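Local coordinates for rhamnogalacturonan endolyase YesW (Bacillus subtilis, PDB 2ZUX), which cleaves the rhamnogalacturonan backbone of plant cell-wall pectin by endo-acting elimination, as a secreted family 11 polysaccharide lyase that requires calcium or manganese, at residues R3-L8 against M542-R548; F27-A33 against R537-H543; R267-A273 against N325-I330; V413-A419 against E429-N433. All blocks are in the same frame, centred on the assembly; numbering follows the deposited sequence.

Contact 1 (R3-L8 against M542-R548); sequences RQMEAL and MHDPVYR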
# COMPACT_ATOMS: atom_id res chain seq x y z
N ARG A 3 -8.86 11.50 13.91
CA ARG A 3 -7.70 10.61 13.80
C ARG A 3 -6.42 11.37 13.55
O ARG A 3 -6.39 12.33 12.79
CB ARG A 3 -7.87 9.64 12.62
CG ARG A 3 -8.89 8.59 12.81
CD ARG A 3 -8.77 7.57 11.72
NE ARG A 3 -9.68 6.48 11.99
CZ ARG A 3 -9.51 5.24 11.58
NH1 ARG A 3 -8.44 4.91 10.86
NH2 ARG A 3 -10.41 4.33 11.90
N GLN A 4 -5.33 10.89 14.16
CA GLN A 4 -4.00 11.35 13.82
C GLN A 4 -3.72 11.07 12.34
O GLN A 4 -3.85 9.93 11.89
CB GLN A 4 -2.97 10.65 14.68
CG GLN A 4 -1.54 11.05 14.39
CD GLN A 4 -0.54 10.01 14.84
OE1 GLN A 4 -0.47 9.66 16.03
NE2 GLN A 4 0.23 9.47 13.90
N MET A 5 -3.38 12.11 11.58
CA MET A 5 -2.92 11.95 10.19
C MET A 5 -1.71 12.86 9.97
O MET A 5 -1.36 13.65 10.84
CB MET A 5 -4.05 12.22 9.19
CG MET A 5 -5.25 11.27 9.36
SD MET A 5 -4.93 9.51 8.97
CE MET A 5 -5.27 9.49 7.21
N GLU A 6 -1.07 12.74 8.81
CA GLU A 6 0.20 13.42 8.58
C GLU A 6 0.03 14.89 8.26
O GLU A 6 -0.85 15.27 7.50
CB GLU A 6 0.98 12.73 7.46
CG GLU A 6 1.55 11.39 7.89
CD GLU A 6 1.62 10.35 6.77
OE1 GLU A 6 0.78 10.39 5.85
OE2 GLU A 6 2.50 9.47 6.85
N ALA A 7 0.89 15.72 8.84
CA ALA A 7 1.02 17.10 8.41
C ALA A 7 1.76 17.11 7.08
O ALA A 7 2.96 16.79 7.02
CB ALA A 7 1.76 17.93 9.46
N LEU A 8 1.04 17.42 6.01
CA LEU A 8 1.60 17.38 4.66
C LEU A 8 1.80 18.79 4.14
O LEU A 8 1.03 19.70 4.46
CB LEU A 8 0.69 16.58 3.72
CG LEU A 8 0.60 15.07 4.00
CD1 LEU A 8 -0.38 14.40 3.04
CD2 LEU A 8 1.96 14.37 3.96
N MET A 542 -4.02 10.54 0.80
CA MET A 542 -3.27 10.18 1.99
C MET A 542 -3.92 10.73 3.27
O MET A 542 -3.48 10.39 4.37
CB MET A 542 -1.82 10.66 1.86
CG MET A 542 -1.07 9.95 0.74
SD MET A 542 -1.00 8.15 0.86
CE MET A 542 0.57 7.97 1.73
N HIS A 543 -4.94 11.57 3.12
CA HIS A 543 -5.74 12.02 4.26
C HIS A 543 -7.06 11.25 4.40
O HIS A 543 -7.90 11.59 5.24
CB HIS A 543 -6.01 13.52 4.19
CG HIS A 543 -4.86 14.38 4.61
ND1 HIS A 543 -3.79 13.92 5.36
CD2 HIS A 543 -4.65 15.70 4.44
CE1 HIS A 543 -2.96 14.93 5.59
NE2 HIS A 543 -3.47 16.02 5.06
N ASP A 544 -7.26 10.23 3.56
CA ASP A 544 -8.39 9.33 3.75
C ASP A 544 -7.97 8.18 4.67
O ASP A 544 -6.93 7.59 4.46
CB ASP A 544 -8.86 8.75 2.42
CG ASP A 544 -10.02 7.80 2.61
OD1 ASP A 544 -11.14 8.29 2.88
OD2 ASP A 544 -9.82 6.57 2.55
N PRO A 545 -8.80 7.86 5.69
CA PRO A 545 -8.42 6.85 6.69
C PRO A 545 -8.25 5.41 6.20
O PRO A 545 -7.62 4.65 6.91
CB PRO A 545 -9.56 6.93 7.72
CG PRO A 545 -10.71 7.52 6.98
CD PRO A 545 -10.08 8.50 6.04
N VAL A 546 -8.83 5.03 5.06
CA VAL A 546 -8.65 3.68 4.51
C VAL A 546 -7.55 3.67 3.44
O VAL A 546 -6.74 2.73 3.37
CB VAL A 546 -9.99 3.10 3.96
CG1 VAL A 546 -9.77 1.82 3.18
CG2 VAL A 546 -10.95 2.86 5.11
N TYR A 547 -7.52 4.70 2.60
CA TYR A 547 -6.50 4.78 1.57
C TYR A 547 -5.10 4.85 2.19
O TYR A 547 -4.19 4.14 1.76
CB TYR A 547 -6.74 6.00 0.67
CG TYR A 547 -5.81 6.05 -0.52
CD1 TYR A 547 -6.20 5.57 -1.76
CD2 TYR A 547 -4.53 6.59 -0.39
CE1 TYR A 547 -5.33 5.61 -2.86
CE2 TYR A 547 -3.66 6.63 -1.47
CZ TYR A 547 -4.07 6.16 -2.69
OH TYR A 547 -3.18 6.23 -3.73
N ARG A 548 -4.92 5.71 3.19
CA ARG A 548 -3.60 5.87 3.80
C ARG A 548 -3.10 4.54 4.36
O ARG A 548 -1.92 4.21 4.27
CB ARG A 548 -3.63 6.93 4.90
CG ARG A 548 -2.31 7.12 5.66
CD ARG A 548 -1.24 7.58 4.69
NE ARG A 548 0.12 7.66 5.23
CZ ARG A 548 1.02 6.67 5.18
NH1 ARG A 548 0.69 5.47 4.71
NH2 ARG A 548 2.25 6.88 5.65
O HOH W 1 -6.32 6.13 9.20
O HOH W 2 -1.77 10.85 6.56
O HOH W 3 -1.56 18.50 6.05

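Contact 2 (F27-A33 against R537-H543); sequences FLGTENA and RLYTLMH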
# COMPACT_ATOMS: atom_id res chain seq x y z
N PHE A 27 -5.22 19.29 -2.08
CA PHE A 27 -6.28 19.84 -1.26
C PHE A 27 -6.15 19.09 0.06
O PHE A 27 -6.37 17.88 0.12
CB PHE A 27 -7.62 19.58 -1.96
CG PHE A 27 -8.84 20.14 -1.27
CD1 PHE A 27 -8.83 21.37 -0.61
CD2 PHE A 27 -10.04 19.44 -1.34
CE1 PHE A 27 -9.99 21.87 -0.00
CE2 PHE A 27 -11.21 19.93 -0.75
CZ PHE A 27 -11.18 21.14 -0.08
N LEU A 28 -5.73 19.79 1.11
CA LEU A 28 -5.38 19.16 2.38
C LEU A 28 -6.60 18.91 3.25
O LEU A 28 -7.54 19.70 3.24
CB LEU A 28 -4.36 20.02 3.14
CG LEU A 28 -3.00 20.21 2.46
CD1 LEU A 28 -2.21 21.32 3.13
CD2 LEU A 28 -2.18 18.92 2.42
N GLY A 29 -6.57 17.81 4.01
CA GLY A 29 -7.69 17.39 4.86
C GLY A 29 -8.07 18.39 5.92
O GLY A 29 -9.15 18.29 6.52
N THR A 30 -7.18 19.35 6.17
CA THR A 30 -7.41 20.41 7.15
C THR A 30 -8.11 21.62 6.53
O THR A 30 -8.44 22.58 7.24
CB THR A 30 -6.09 20.87 7.78
OG1 THR A 30 -5.17 21.23 6.74
CG2 THR A 30 -5.48 19.76 8.65
N GLU A 31 -8.36 21.57 5.22
CA GLU A 31 -8.94 22.70 4.50
C GLU A 31 -10.42 22.51 4.22
O GLU A 31 -10.88 21.40 3.94
CB GLU A 31 -8.15 22.97 3.21
CG GLU A 31 -6.71 23.35 3.49
CD GLU A 31 -5.87 23.59 2.24
OE1 GLU A 31 -5.85 22.73 1.33
OE2 GLU A 31 -5.18 24.63 2.19
N ASN A 32 -11.16 23.62 4.32
CA ASN A 32 -12.60 23.64 4.06
C ASN A 32 -12.91 23.74 2.57
O ASN A 32 -12.05 24.12 1.77
CB ASN A 32 -13.25 24.83 4.79
CG ASN A 32 -13.35 24.62 6.29
OD1 ASN A 32 -13.47 23.49 6.77
ND2 ASN A 32 -13.31 25.71 7.04
N ALA A 33 -14.15 23.42 2.20
CA ALA A 33 -14.61 23.50 0.81
C ALA A 33 -14.51 24.91 0.23
O ALA A 33 -14.44 25.08 -0.98
CB ALA A 33 -16.05 22.99 0.70
N ARG A 537 -11.75 18.33 -7.83
CA ARG A 537 -10.91 18.49 -6.67
C ARG A 537 -11.35 17.50 -5.60
O ARG A 537 -12.53 17.43 -5.25
CB ARG A 537 -11.05 19.91 -6.13
CG ARG A 537 -10.24 20.17 -4.90
CD ARG A 537 -10.23 21.64 -4.57
NE ARG A 537 -11.37 22.08 -3.78
CZ ARG A 537 -11.49 23.31 -3.29
NH1 ARG A 537 -10.55 24.22 -3.55
NH2 ARG A 537 -12.54 23.65 -2.55
N LEU A 538 -10.40 16.73 -5.07
CA LEU A 538 -10.69 15.86 -3.93
C LEU A 538 -9.56 15.99 -2.93
O LEU A 538 -8.44 16.30 -3.31
CB LEU A 538 -10.82 14.40 -4.37
CG LEU A 538 -12.10 14.03 -5.12
CD1 LEU A 538 -11.94 14.14 -6.62
CD2 LEU A 538 -12.54 12.62 -4.74
N TYR A 539 -9.87 15.76 -1.66
CA TYR A 539 -8.83 15.76 -0.63
C TYR A 539 -7.74 14.78 -0.98
O TYR A 539 -8.01 13.70 -1.52
CB TYR A 539 -9.42 15.40 0.73
CG TYR A 539 -10.27 16.51 1.31
CD1 TYR A 539 -9.67 17.67 1.78
CD2 TYR A 539 -11.66 16.41 1.36
CE1 TYR A 539 -10.43 18.70 2.30
CE2 TYR A 539 -12.43 17.45 1.87
CZ TYR A 539 -11.81 18.58 2.34
OH TYR A 539 -12.56 19.62 2.86
N THR A 540 -6.49 15.15 -0.69
CA THR A 540 -5.39 14.23 -0.94
C THR A 540 -5.73 12.86 -0.35
O THR A 540 -6.25 12.75 0.76
CB THR A 540 -4.04 14.77 -0.41
OG1 THR A 540 -3.02 13.80 -0.71
CG2 THR A 540 -4.05 15.02 1.09
N LEU A 541 -5.47 11.82 -1.13
CA LEU A 541 -5.91 10.49 -0.73
C LEU A 541 -5.20 9.98 0.52
O LEU A 541 -5.73 9.15 1.25
CB LEU A 541 -5.77 9.51 -1.90
CG LEU A 541 -6.45 9.92 -3.21
CD1 LEU A 541 -6.30 8.81 -4.25
CD2 LEU A 541 -7.93 10.29 -3.00
N MET A 542 -4.02 10.54 0.80
CA MET A 542 -3.27 10.18 1.99
C MET A 542 -3.92 10.73 3.27
O MET A 542 -3.48 10.39 4.37
CB MET A 542 -1.82 10.66 1.86
CG MET A 542 -1.07 9.95 0.74
SD MET A 542 -1.00 8.15 0.86
CE MET A 542 0.57 7.97 1.73
N HIS A 543 -4.94 11.57 3.12
CA HIS A 543 -5.74 12.02 4.26
C HIS A 543 -7.06 11.25 4.40
O HIS A 543 -7.90 11.59 5.24
CB HIS A 543 -6.01 13.52 4.19
CG HIS A 543 -4.86 14.38 4.61
ND1 HIS A 543 -3.79 13.92 5.36
CD2 HIS A 543 -4.65 15.70 4.44
CE1 HIS A 543 -2.96 14.93 5.59
NE2 HIS A 543 -3.47 16.02 5.06
O HOH W 4 -5.74 16.78 -3.47

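Contact 3 (R267-A273 against N325-I330); sequences RFLAGIA and NHNLSI. With CA (calcium ion), chain C.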
# COMPACT_ATOMS: atom_id res chain seq x y z
N ARG A 267 4.31 -17.59 6.90
CA ARG A 267 3.37 -16.81 6.09
C ARG A 267 2.97 -15.57 6.87
O ARG A 267 2.10 -15.61 7.74
CB ARG A 267 2.14 -17.65 5.73
CG ARG A 267 2.48 -18.82 4.80
CD ARG A 267 2.88 -18.33 3.43
NE ARG A 267 3.05 -19.45 2.51
CZ ARG A 267 2.94 -19.36 1.20
NH1 ARG A 267 2.64 -18.20 0.63
NH2 ARG A 267 3.10 -20.44 0.44
N PHE A 268 3.64 -14.46 6.58
CA PHE A 268 3.46 -13.23 7.36
C PHE A 268 2.65 -12.18 6.62
O PHE A 268 2.74 -12.06 5.39
CB PHE A 268 4.83 -12.63 7.71
CG PHE A 268 5.69 -13.54 8.54
CD1 PHE A 268 5.48 -13.63 9.91
CD2 PHE A 268 6.67 -14.32 7.95
CE1 PHE A 268 6.27 -14.47 10.70
CE2 PHE A 268 7.46 -15.17 8.72
CZ PHE A 268 7.25 -15.25 10.09
N LEU A 269 1.89 -11.41 7.40
CA LEU A 269 1.28 -10.16 6.94
C LEU A 269 1.48 -9.12 8.04
O LEU A 269 1.95 -9.45 9.14
CB LEU A 269 -0.21 -10.34 6.61
CG LEU A 269 -0.57 -11.41 5.59
CD1 LEU A 269 -2.08 -11.65 5.60
CD2 LEU A 269 -0.08 -11.01 4.20
N ALA A 270 1.17 -7.87 7.74
CA ALA A 270 1.31 -6.81 8.73
C ALA A 270 0.44 -5.65 8.30
O ALA A 270 0.04 -5.55 7.14
CB ALA A 270 2.77 -6.36 8.87
N GLY A 271 0.15 -4.77 9.25
CA GLY A 271 -0.65 -3.60 8.95
C GLY A 271 -0.55 -2.52 10.00
O GLY A 271 -0.00 -2.74 11.09
N ILE A 272 -1.06 -1.35 9.64
CA ILE A 272 -1.32 -0.27 10.60
C ILE A 272 -2.84 -0.15 10.74
O ILE A 272 -3.55 -0.11 9.74
CB ILE A 272 -0.75 1.07 10.10
CG1 ILE A 272 0.78 1.00 9.91
CG2 ILE A 272 -1.15 2.21 11.03
CD1 ILE A 272 1.60 0.78 11.18
N ALA A 273 -3.32 -0.11 11.98
CA ALA A 273 -4.75 -0.03 12.28
C ALA A 273 -4.99 0.90 13.46
O ALA A 273 -4.27 0.83 14.45
CB ALA A 273 -5.28 -1.41 12.61
N ASN A 325 -5.76 -14.46 3.31
CA ASN A 325 -5.21 -14.27 1.98
C ASN A 325 -3.72 -13.97 2.08
O ASN A 325 -3.17 -13.78 3.16
CB ASN A 325 -5.87 -13.04 1.35
CG ASN A 325 -7.12 -13.35 0.55
OD1 ASN A 325 -7.83 -14.34 0.80
ND2 ASN A 325 -7.40 -12.50 -0.43
N HIS A 326 -3.05 -13.88 0.92
CA HIS A 326 -1.71 -13.27 0.86
C HIS A 326 -1.78 -11.74 0.93
O HIS A 326 -0.97 -11.05 0.30
CB HIS A 326 -0.99 -13.62 -0.45
CG HIS A 326 -1.01 -15.07 -0.81
ND1 HIS A 326 -0.26 -16.03 -0.16
CD2 HIS A 326 -1.68 -15.71 -1.79
CE1 HIS A 326 -0.47 -17.20 -0.73
NE2 HIS A 326 -1.32 -17.03 -1.73
N ASN A 327 -2.75 -11.23 1.66
CA ASN A 327 -3.00 -9.79 1.78
C ASN A 327 -4.10 -9.59 2.81
O ASN A 327 -4.75 -10.55 3.22
CB ASN A 327 -3.33 -9.12 0.41
CG ASN A 327 -3.98 -10.07 -0.59
OD1 ASN A 327 -3.36 -10.47 -1.60
ND2 ASN A 327 -5.23 -10.43 -0.34
N LEU A 328 -4.28 -8.36 3.24
CA LEU A 328 -5.34 -8.00 4.18
C LEU A 328 -5.79 -6.57 3.89
O LEU A 328 -5.16 -5.86 3.10
CB LEU A 328 -4.89 -8.18 5.64
CG LEU A 328 -3.57 -7.58 6.13
CD1 LEU A 328 -3.57 -6.05 6.13
CD2 LEU A 328 -3.26 -8.10 7.52
N SER A 329 -6.89 -6.16 4.50
CA SER A 329 -7.32 -4.77 4.47
C SER A 329 -7.61 -4.31 5.89
O SER A 329 -7.80 -5.13 6.79
CB SER A 329 -8.59 -4.59 3.65
OG SER A 329 -8.49 -5.14 2.34
N ILE A 330 -7.64 -2.99 6.08
CA ILE A 330 -7.92 -2.39 7.38
C ILE A 330 -8.92 -1.27 7.18
O ILE A 330 -8.69 -0.38 6.36
CB ILE A 330 -6.65 -1.78 8.01
CG1 ILE A 330 -5.48 -2.77 8.03
CG2 ILE A 330 -6.95 -1.25 9.42
CD1 ILE A 330 -5.62 -3.87 9.03
CA CA C . -2.67 -18.40 -2.72
O HOH W 5 -1.59 -20.18 -2.12
O HOH W 6 -1.51 -18.50 -4.49

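Contact 4 (V413-A419 against E429-N433); sequences VGRGMAA and EVWAN. With CA (calcium ion), chain I.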
# COMPACT_ATOMS: atom_id res chain seq x y z
N VAL A 413 -9.36 -19.33 -8.45
CA VAL A 413 -9.51 -18.00 -9.05
C VAL A 413 -8.44 -17.12 -8.43
O VAL A 413 -8.58 -16.66 -7.30
CB VAL A 413 -10.93 -17.41 -8.83
CG1 VAL A 413 -11.06 -16.02 -9.48
CG2 VAL A 413 -11.99 -18.37 -9.39
N GLY A 414 -7.36 -16.89 -9.17
CA GLY A 414 -6.16 -16.28 -8.60
C GLY A 414 -6.13 -14.76 -8.57
O GLY A 414 -5.28 -14.19 -7.89
N ARG A 415 -7.02 -14.12 -9.32
CA ARG A 415 -7.05 -12.67 -9.42
C ARG A 415 -8.48 -12.16 -9.36
O ARG A 415 -9.39 -12.81 -9.86
CB ARG A 415 -6.42 -12.21 -10.74
CG ARG A 415 -4.97 -12.61 -10.97
CD ARG A 415 -4.03 -11.92 -9.99
NE ARG A 415 -2.66 -12.09 -10.43
CZ ARG A 415 -2.01 -11.24 -11.22
NH1 ARG A 415 -2.59 -10.12 -11.64
NH2 ARG A 415 -0.76 -11.51 -11.58
N GLY A 416 -8.65 -10.99 -8.77
CA GLY A 416 -9.93 -10.29 -8.80
C GLY A 416 -9.69 -8.81 -8.63
O GLY A 416 -8.76 -8.43 -7.91
N MET A 417 -10.52 -7.99 -9.27
CA MET A 417 -10.39 -6.54 -9.19
C MET A 417 -11.71 -5.87 -8.83
O MET A 417 -12.78 -6.42 -9.08
CB MET A 417 -9.88 -5.99 -10.52
CG MET A 417 -8.43 -5.57 -10.50
SD MET A 417 -8.10 -4.13 -9.47
CE MET A 417 -8.97 -2.86 -10.40
N ALA A 418 -11.60 -4.69 -8.25
CA ALA A 418 -12.76 -3.86 -7.97
C ALA A 418 -12.41 -2.43 -8.36
O ALA A 418 -11.38 -1.90 -7.91
CB ALA A 418 -13.11 -3.93 -6.50
N ALA A 419 -13.25 -1.83 -9.19
CA ALA A 419 -13.06 -0.45 -9.66
C ALA A 419 -14.30 0.02 -10.39
O ALA A 419 -14.94 -0.76 -11.10
CB ALA A 419 -11.85 -0.33 -10.56
N GLU A 429 -17.57 -1.75 -10.21
CA GLU A 429 -17.64 -3.06 -10.84
C GLU A 429 -16.57 -3.96 -10.24
O GLU A 429 -15.60 -3.49 -9.63
CB GLU A 429 -17.40 -2.91 -12.35
CG GLU A 429 -18.59 -2.30 -13.12
CD GLU A 429 -18.91 -0.87 -12.72
OE1 GLU A 429 -18.02 0.01 -12.83
OE2 GLU A 429 -20.07 -0.61 -12.32
N VAL A 430 -16.76 -5.26 -10.40
CA VAL A 430 -15.76 -6.23 -9.96
C VAL A 430 -15.58 -7.25 -11.07
O VAL A 430 -16.50 -7.51 -11.85
CB VAL A 430 -16.14 -6.92 -8.62
CG1 VAL A 430 -16.30 -5.90 -7.49
CG2 VAL A 430 -17.40 -7.75 -8.77
N TRP A 431 -14.38 -7.80 -11.17
CA TRP A 431 -14.14 -8.84 -12.15
C TRP A 431 -13.17 -9.90 -11.69
O TRP A 431 -12.25 -9.62 -10.92
CB TRP A 431 -13.73 -8.29 -13.53
CG TRP A 431 -12.41 -7.53 -13.66
CD1 TRP A 431 -11.23 -8.02 -14.15
CD2 TRP A 431 -12.20 -6.13 -13.42
NE1 TRP A 431 -10.29 -7.03 -14.19
CE2 TRP A 431 -10.85 -5.86 -13.76
CE3 TRP A 431 -13.00 -5.09 -12.94
CZ2 TRP A 431 -10.29 -4.58 -13.63
CZ3 TRP A 431 -12.45 -3.83 -12.81
CH2 TRP A 431 -11.10 -3.58 -13.15
N ALA A 432 -13.41 -11.12 -12.16
CA ALA A 432 -12.59 -12.27 -11.83
C ALA A 432 -13.05 -13.44 -12.67
O ALA A 432 -14.22 -13.50 -13.09
CB ALA A 432 -12.75 -12.62 -10.36
N ASN A 433 -12.14 -14.37 -12.92
CA ASN A 433 -12.44 -15.61 -13.65
C ASN A 433 -13.12 -15.34 -15.01
O ASN A 433 -13.97 -16.11 -15.44
CB ASN A 433 -13.28 -16.57 -12.79
CG ASN A 433 -13.22 -18.02 -13.27
OD1 ASN A 433 -12.19 -18.49 -13.74
ND2 ASN A 433 -14.33 -18.73 -13.14
CA CA I . -19.88 1.79 -12.05
O HOH W 7 -9.43 -13.98 -12.24
O HOH W 8 -20.48 4.03 -11.48

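Contact 1 (R3-L8 against M542-R548)
Met5, with all three side-chain torsions in m, curls its thioether onto the bend at 542-548. Its CE lies 3.5 Å from Met542 O, 3.7 Å from Asp544 O and 3.8 Å from Arg548 CB, so the terminal methyl packs against the carbonyls where the backbone turns toward the helix. Glu6 starts sideways, yet its carboxylate swings back to meet Arg548 in a bidentate salt bridge, with NE to OE1 and NH2 to OE2 both 2.9 Å; OE1 is also held by Tyr128. The segment after N-terminal strand 3-4, a strand that pairs in parallel with 580-581, is thus joined to the chain entering helix 547-553 of the propeller domain. Asp544, chi1 t, turns away to cap that helix, its OD2 accepting from Val546 N (3.1 Å) and Tyr547 N (3.0 Å) and its OD1 hydrogen-bonded to Ser565. Extended Arg3 lays its guanidinium over Pro545 CB and reaches on to Asp339. Water 2 links Glu6 N and OE1 with Met542 O, while Leu8 CD1 rests 3.7 Å from His543 CE1.

Contact 2 (F27-A33 against R537-H543)
This is a loop-to-loop contact built on a three-layer stack, joining the turn between strands 20-24 and 36-41 of the N-terminal beta domain to the propeller-domain segment that leads into helix 547-553. Phe27 is the middle layer. One face carries Tyr539 in an offset stack, with centroids 4.1 Å apart and planes at 11°; on the opposite face the guanidinium of Arg537 lies flat, its CZ 4.0 Å from the Phe27 ring centroid, a cation-pi contact. The outer layers are tied back to the loop. Tyr539 OH donates at 2.7 Å to Glu31 O, in the last residue of the type I turn Leu28-Glu31, and Arg537 NH2 makes a weak hydrogen bond to Ala33 O at 2.8 Å, with NH1 bonded to Val35 O. Beside the stack, Thr540 N donates to Phe27 O (2.9 Å), and water 4 bridges Phe27 N and Leu538 O. The three stacked residues account for most of the buried area, while directional hydrogen bonds to backbone carbonyls of 27-33 accompany the stack, without any salt bridge.

Contact 3 (R267-A273 against N325-I330)
Although the two segments run nearly parallel, with end-to-end directions 13° apart, they do not pair as strands: their nearest CA atoms, in Ala273 and Ile330, are 6.3 Å apart, and side chains fill the gap. Leu269 points at the other segment and places CD1 3.4 Å from Asn325 O and CD2 3.7 Å from Asn327 N; its CB meets Leu328 CD2 at 3.9 Å. Ile330 CG2 packs 3.6 Å from Ala273 CB. Such spacing fits neighbouring blades of a beta-propeller: strands 268-273 and 329-331 are the first, innermost strands of two successive four-stranded antiparallel blades, facing the middle of the propeller, where Leu549 and Trp553 of helix 547-553 pack on Ile330. At the other end the apolar seam gives way to a metal site. His326 NE2 binds calcium at 2.2 Å, together with His362, Asp364, Glu385 and waters 5 and 6, and its ND1 is hydrogen-bonded to Tyr288. Arg267 NH1 approaches the edge of this imidazole, 3.5 Å from His326 CE1, while Arg267 NE is hydrogen-bonded to Asn263.

Contact 4 (V413-A419 against E429-N433)
Met417 lays its CB over the face of the Trp431 indole, 3.5 Å from the six-membered-ring centroid, a CH-pi contact; its SD, 5.3 Å from that centroid, adds an oblique Met-aromatic contact. Ala419 CB lies 4.2 Å from Trp431 CZ3. Beneath these side chains, strands 416-419 and 429-432 form an antiparallel hairpin within a three-stranded propeller-blade sheet. Met417 and Trp431 are a hydrogen-bonded pair, Met417 N to Trp431 O 2.9 Å and Trp431 N to Met417 O 3.0 Å; Ala419 N donates to Glu429 O at 2.9 Å, and the return bond from Glu429 N to Ala419 O (2.9 Å) is weak. On the other face Ala418 CB meets Val430 CG1 (3.9 Å). Glu429 chelates calcium through OE2 (2.4 Å) and OE1 (2.7 Å), together with Asp420, Asp422, Tyr425 and Gly427, OE1 also accepting from Ile421 N; Arg415, a substrate-binding residue, hydrogen-bonds Thr452 O through NH1. Backbone bonds and indole cover hold the pairing, with calcium carboxylate and substrate-binding arginine toward opposite ends of the hairpin.

Overall arrangement
Contacts 3 and 4 are buried within the propeller domain, with centres about 19 Å apart, and each carries a calcium ligand; they differ in that contact 4 is backbone pairing inside one blade, whereas contact 3 is side-chain packing between two. Contacts 1 and 2 are only partly buried and link the N-terminal region to the propeller domain. They share Met542 and His543 and touch, so one bend, 537-548, receives chain from two parts of that region, chiefly by a salt bridge and bridging waters in contact 1, and by ring and cation-pi stacking with hydrogen bonds in contact 2. Contact 3, nearest the chain's centre, meets contact 1 where Val546 CG1 lies 4.0 Å from Ile330 O; contact 4 touches none of the others.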